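Local structure of 6-aminohexanoate-cyclic-dimer hydrolase (Arthrobacter sp., 3A2Q) at residues Q36-N39 and P40-A44; Y69-D73 and L74-S78. The protein hydrolyses the 6-aminohexanoate cyclic dimer, a by-product of nylon-6 manufacture, opening the ring to give the linear dimer. The protein carries 1 engineered substitution. All blocks are in the same frame, centred on the assembly; numbering follows the deposited sequence.

Contact 1 of 2, residues Q36-N39 and P40-A44; sequences QAVN and PEINA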
loop_
_atom_site.group_PDB
_atom_site.type_symbol
_atom_site.label_atom_id
_atom_site.label_comp_id
_atom_site.label_asym_id
_atom_site.label_seq_id
_atom_site.Cartn_x
_atom_site.Cartn_y
_atom_site.Cartn_z
ATOM N N GLN A 36 0.041 -7.378 -21.911
ATOM C CA GLN A 36 0.612 -8.575 -22.522
ATOM C C GLN A 36 2.069 -8.394 -22.944
ATOM O O GLN A 36 2.869 -9.328 -22.863
ATOM C CB GLN A 36 -0.220 -8.976 -23.739
ATOM C CG GLN A 36 -1.666 -9.289 -23.407
ATOM C CD GLN A 36 -2.449 -9.738 -24.619
ATOM O OE1 GLN A 36 -2.567 -9.008 -25.605
ATOM N NE2 GLN A 36 -2.990 -10.949 -24.553
ATOM N N ALA A 37 2.406 -7.189 -23.386
ATOM C CA ALA A 37 3.757 -6.879 -23.839
ATOM C C ALA A 37 4.762 -6.583 -22.726
ATOM O O ALA A 37 5.887 -7.089 -22.741
ATOM C CB ALA A 37 3.708 -5.700 -24.804
ATOM N N VAL A 38 4.347 -5.765 -21.763
ATOM C CA VAL A 38 5.218 -5.354 -20.664
ATOM C C VAL A 38 5.222 -6.230 -19.412
ATOM O O VAL A 38 6.277 -6.450 -18.816
ATOM C CB VAL A 38 4.890 -3.894 -20.251
ATOM C CG1 VAL A 38 5.602 -3.529 -18.962
ATOM C CG2 VAL A 38 5.303 -2.948 -21.363
ATOM N N ASN A 39 4.056 -6.731 -19.013
ATOM C CA ASN A 39 3.973 -7.550 -17.808
ATOM C C ASN A 39 4.915 -8.749 -17.741
ATOM O O ASN A 39 5.387 -9.108 -16.662
ATOM C CB ASN A 39 2.543 -8.032 -17.578
ATOM C CG ASN A 39 2.364 -8.657 -16.215
ATOM O OD1 ASN A 39 2.612 -8.017 -15.190
ATOM N ND2 ASN A 39 1.939 -9.911 -16.190
ATOM N N PRO A 40 5.197 -9.398 -18.883
ATOM C CA PRO A 40 6.106 -10.548 -18.801
ATOM C C PRO A 40 7.453 -10.187 -18.178
ATOM O O PRO A 40 8.073 -11.002 -17.495
ATOM C CB PRO A 40 6.239 -10.993 -20.257
ATOM C CG PRO A 40 4.939 -10.559 -20.874
ATOM C CD PRO A 40 4.701 -9.207 -20.258
ATOM N N GLU A 41 7.897 -8.956 -18.400
ATOM C CA GLU A 41 9.177 -8.513 -17.864
ATOM C C GLU A 41 9.179 -8.195 -16.369
ATOM O O GLU A 41 10.213 -8.310 -15.714
ATOM C CB GLU A 41 9.672 -7.287 -18.631
ATOM C CG GLU A 41 9.937 -7.543 -20.100
ATOM C CD GLU A 41 10.743 -6.432 -20.739
ATOM O OE1 GLU A 41 11.911 -6.239 -20.336
ATOM O OE2 GLU A 41 10.212 -5.752 -21.639
ATOM N N ILE A 42 8.033 -7.803 -15.823
ATOM C CA ILE A 42 7.983 -7.455 -14.409
ATOM C C ILE A 42 7.195 -8.399 -13.499
ATOM O O ILE A 42 7.329 -8.324 -12.279
ATOM C CB ILE A 42 7.466 -6.008 -14.220
ATOM C CG1 ILE A 42 6.110 -5.832 -14.904
ATOM C CG2 ILE A 42 8.469 -5.025 -14.795
ATOM C CD1 ILE A 42 5.507 -4.449 -14.712
ATOM N N ASN A 43 6.386 -9.283 -14.079
ATOM C CA ASN A 43 5.611 -10.245 -13.293
ATOM C C ASN A 43 4.796 -9.525 -12.207
ATOM O O ASN A 43 4.800 -9.922 -11.042
ATOM C CB ASN A 43 6.572 -11.273 -12.673
ATOM C CG ASN A 43 5.852 -12.409 -11.955
ATOM O OD1 ASN A 43 4.831 -12.911 -12.423
ATOM N ND2 ASN A 43 6.403 -12.834 -10.822
ATOM N N ALA A 44 4.100 -8.464 -12.615
ATOM C CA ALA A 44 3.277 -7.659 -11.712
ATOM C C ALA A 44 1.859 -8.223 -11.611
ATOM O O ALA A 44 1.368 -8.496 -10.513
ATOM C CB ALA A 44 3.236 -6.220 -12.201
#

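Contact 2 of 2, residues Y69-D73 and L74-S78; sequences YLLKD and LTVVS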
loop_
_atom_site.group_PDB
_atom_site.type_symbol
_atom_site.label_atom_id
_atom_site.label_comp_id
_atom_site.label_asym_id
_atom_site.label_seq_id
_atom_site.Cartn_x
_atom_site.Cartn_y
_atom_site.Cartn_z
ATOM N N TYR A 69 -8.542 -1.153 -13.506
ATOM C CA TYR A 69 -7.829 -1.071 -12.234
ATOM C C TYR A 69 -7.391 -2.476 -11.851
ATOM O O TYR A 69 -7.932 -3.463 -12.352
ATOM C CB TYR A 69 -8.713 -0.456 -11.137
ATOM C CG TYR A 69 -9.568 -1.431 -10.364
ATOM C CD1 TYR A 69 -9.147 -1.934 -9.134
ATOM C CD2 TYR A 69 -10.813 -1.833 -10.848
ATOM C CE1 TYR A 69 -9.948 -2.808 -8.398
ATOM C CE2 TYR A 69 -11.620 -2.708 -10.123
ATOM C CZ TYR A 69 -11.182 -3.189 -8.899
ATOM O OH TYR A 69 -11.979 -4.046 -8.178
ATOM N N LEU A 70 -6.398 -2.562 -10.973
ATOM C CA LEU A 70 -5.875 -3.844 -10.533
ATOM C C LEU A 70 -6.091 -4.066 -9.039
ATOM O O LEU A 70 -6.064 -3.127 -8.243
ATOM C CB LEU A 70 -4.389 -3.937 -10.887
ATOM C CG LEU A 70 -4.129 -4.041 -12.392
ATOM C CD1 LEU A 70 -2.674 -3.735 -12.705
ATOM C CD2 LEU A 70 -4.519 -5.433 -12.866
ATOM N N LEU A 71 -6.289 -5.329 -8.678
ATOM C CA LEU A 71 -6.560 -5.737 -7.308
ATOM C C LEU A 71 -5.475 -6.663 -6.767
ATOM O O LEU A 71 -5.045 -7.586 -7.449
ATOM C CB LEU A 71 -7.910 -6.458 -7.284
ATOM C CG LEU A 71 -8.619 -6.781 -5.975
ATOM C CD1 LEU A 71 -9.128 -5.491 -5.354
ATOM C CD2 LEU A 71 -9.781 -7.730 -6.254
ATOM N N LYS A 72 -5.040 -6.419 -5.537
ATOM C CA LYS A 72 -4.019 -7.253 -4.910
ATOM C C LYS A 72 -4.673 -8.590 -4.575
ATOM O O LYS A 72 -5.826 -8.620 -4.151
ATOM C CB LYS A 72 -3.512 -6.592 -3.626
ATOM C CG LYS A 72 -2.376 -7.327 -2.923
ATOM C CD LYS A 72 -1.979 -6.593 -1.654
ATOM C CE LYS A 72 -0.733 -7.185 -1.011
ATOM N NZ LYS A 72 -0.400 -6.517 0.287
ATOM N N ASP A 73 -3.954 -9.693 -4.770
ATOM C CA ASP A 73 -4.523 -11.001 -4.464
ATOM C C ASP A 73 -4.340 -11.331 -2.990
ATOM O O ASP A 73 -3.727 -12.341 -2.625
ATOM C CB ASP A 73 -3.894 -12.093 -5.342
ATOM C CG ASP A 73 -4.547 -13.452 -5.133
ATOM O OD1 ASP A 73 -5.785 -13.496 -4.965
ATOM O OD2 ASP A 73 -3.830 -14.474 -5.145
ATOM N N LEU A 74 -4.884 -10.460 -2.144
ATOM C CA LEU A 74 -4.812 -10.615 -0.698
ATOM C C LEU A 74 -5.942 -9.812 -0.047
ATOM O O LEU A 74 -6.264 -8.701 -0.493
ATOM C CB LEU A 74 -3.467 -10.102 -0.176
ATOM C CG LEU A 74 -3.138 -10.385 1.290
ATOM C CD1 LEU A 74 -2.886 -11.879 1.491
ATOM C CD2 LEU A 74 -1.905 -9.592 1.691
ATOM N N THR A 75 -6.538 -10.386 0.995
ATOM C CA THR A 75 -7.613 -9.743 1.751
ATOM C C THR A 75 -8.936 -9.619 0.996
ATOM O O THR A 75 -9.881 -10.363 1.266
ATOM C CB THR A 75 -7.179 -8.337 2.243
ATOM O OG1 THR A 75 -5.908 -8.436 2.898
ATOM C CG2 THR A 75 -8.202 -7.770 3.237
ATOM N N VAL A 76 -9.012 -8.668 0.068
ATOM C CA VAL A 76 -10.233 -8.477 -0.699
ATOM C C VAL A 76 -10.238 -9.505 -1.816
ATOM O O VAL A 76 -9.183 -9.862 -2.330
ATOM C CB VAL A 76 -10.313 -7.053 -1.310
ATOM C CG1 VAL A 76 -10.294 -6.014 -0.206
ATOM C CG2 VAL A 76 -9.162 -6.830 -2.269
ATOM N N VAL A 77 -11.420 -9.996 -2.173
ATOM C CA VAL A 77 -11.528 -10.992 -3.231
ATOM C C VAL A 77 -12.577 -10.613 -4.264
ATOM O O VAL A 77 -13.421 -9.754 -4.019
ATOM C CB VAL A 77 -11.874 -12.385 -2.653
ATOM C CG1 VAL A 77 -10.731 -12.887 -1.787
ATOM C CG2 VAL A 77 -13.157 -12.312 -1.838
ATOM N N SER A 78 -12.502 -11.248 -5.432
ATOM C CA SER A 78 -13.450 -11.007 -6.514
ATOM C C SER A 78 -14.172 -12.321 -6.810
ATOM O O SER A 78 -13.547 -13.376 -6.910
ATOM C CB SER A 78 -12.721 -10.496 -7.761
ATOM O OG SER A 78 -11.650 -11.354 -8.114
HETATM O O HOH W 1 -8.097 -10.448 -4.469
#

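Contact 1 of 2, residues Q36-N39 and P40-A44
Asn-39 closes the C-terminal end of its helix with both its backbone and its side chain. The carbonyl O of Asn-39 takes the N-H of Asn-43 at 2.8 Å, close to the C=O axis, and a weak bond from Ile-42 N. One residue earlier, Val-38 O accepts Glu-41 N at 3.0 Å, the donor standing 43° out of the carbonyl plane. With CG held anti to the backbone N (chi1 -169°), the amide of Asn-39 reaches past the last turn, and OD1 meets Ala-44 N in a weak bond of 3.0 Å and also receives Val-45 N. Helix 24-42 of the amidase fold ends here: Pro-40 has no N-H to give Gln-36 O, CG of its ring sitting 3.1 Å from that oxygen instead, and Asn-43 leaves helical geometry with positive phi (53°). Cut back to an alanine here, Asn-39 would probably leave Ala-44 N and Val-45 N without this acceptor and the exit into strand 45-48 less firmly held. The apolar contact is looser: Val-38 CG1 approaches Ile-42 CD1 at 4.3 Å. Both of these side chains also touch Leu-483, and Ile-42 rests on Leu-143 as well.

Contact 2 of 2, residues Y69-D73 and L74-S78
Lys-72 O is gripped twice: by Leu-74 N in a weak bond of 2.9 Å, which closes an inverse gamma turn centred on Asp-73, and by a water that donates to it at 2.9 Å. The same water donates to Val-76 O, 2.5 Å away, and so ties the end of the strand to the returning loop. A further weak backbone bond, Val-76 N to Leu-74 O, tightens the bend.

The side chain of Lys-72 is extended throughout, with CG anti to the backbone N (chi1 -176°), and runs side by side with that of Leu-74, both pointing the same way. Leu-74 CB lies 4.1 Å from Lys-72 CG, and CD2 of Leu-74 comes within 3.7 Å of Lys-72 NZ, so the leucine flanks the lysine up to its terminal nitrogen. That nitrogen hydrogen-bonds Asn-169 OD1, Ser-150 OG and Ser-151 OG. Lys-72 and Ser-150 are probably the charge-relay pair of an amidase Ser-Ser-Lys triad, whose third position is occupied by the engineered Ala-174, and Leu-74 also lies near bound 6-aminohexanoic acid. Asp-73 directs its carboxylate to other partners, OD2 to Thr-84 OG1 and Ser-85 N, OD1 to Asn-83 and a salt bridge with Lys-117.

Across the turn, Leu-71 CD1 presses against Val-76 CG2 at a tight 3.4 Å, the two side chains meeting at a slant, and Leu-71 CD2 reaches Ser-78 CB at 4.3 Å. Strand 68-72 is parallel to 113-118 and 165-170, its neighbours in the sheet. Leu-71 and Val-76 both lie on His-167 of strand 165-170, and Leu-71 also packs on Val-104 of helix 102-110.

Contact 1 comes first along the chain, at the end of helix 24-42, and contact 2 follows where strand 68-72 runs out into a loop; helix 50-59 lies between them. Their centres are 18 Å apart and their nearest atoms about 6 Å, without touching. The mixed sheet connects them: contact 1 leads into one of its two outermost strands, 45-48, which is antiparallel to 113-118, and 113-118 in turn borders 68-72. Contact 1 is partly buried, about 20 Å from the chain centre, whereas contact 2 is buried, about 12 Å from it. The peripheral helix end thus feeds the sheet edge, while the strand end carries the probable catalytic lysine.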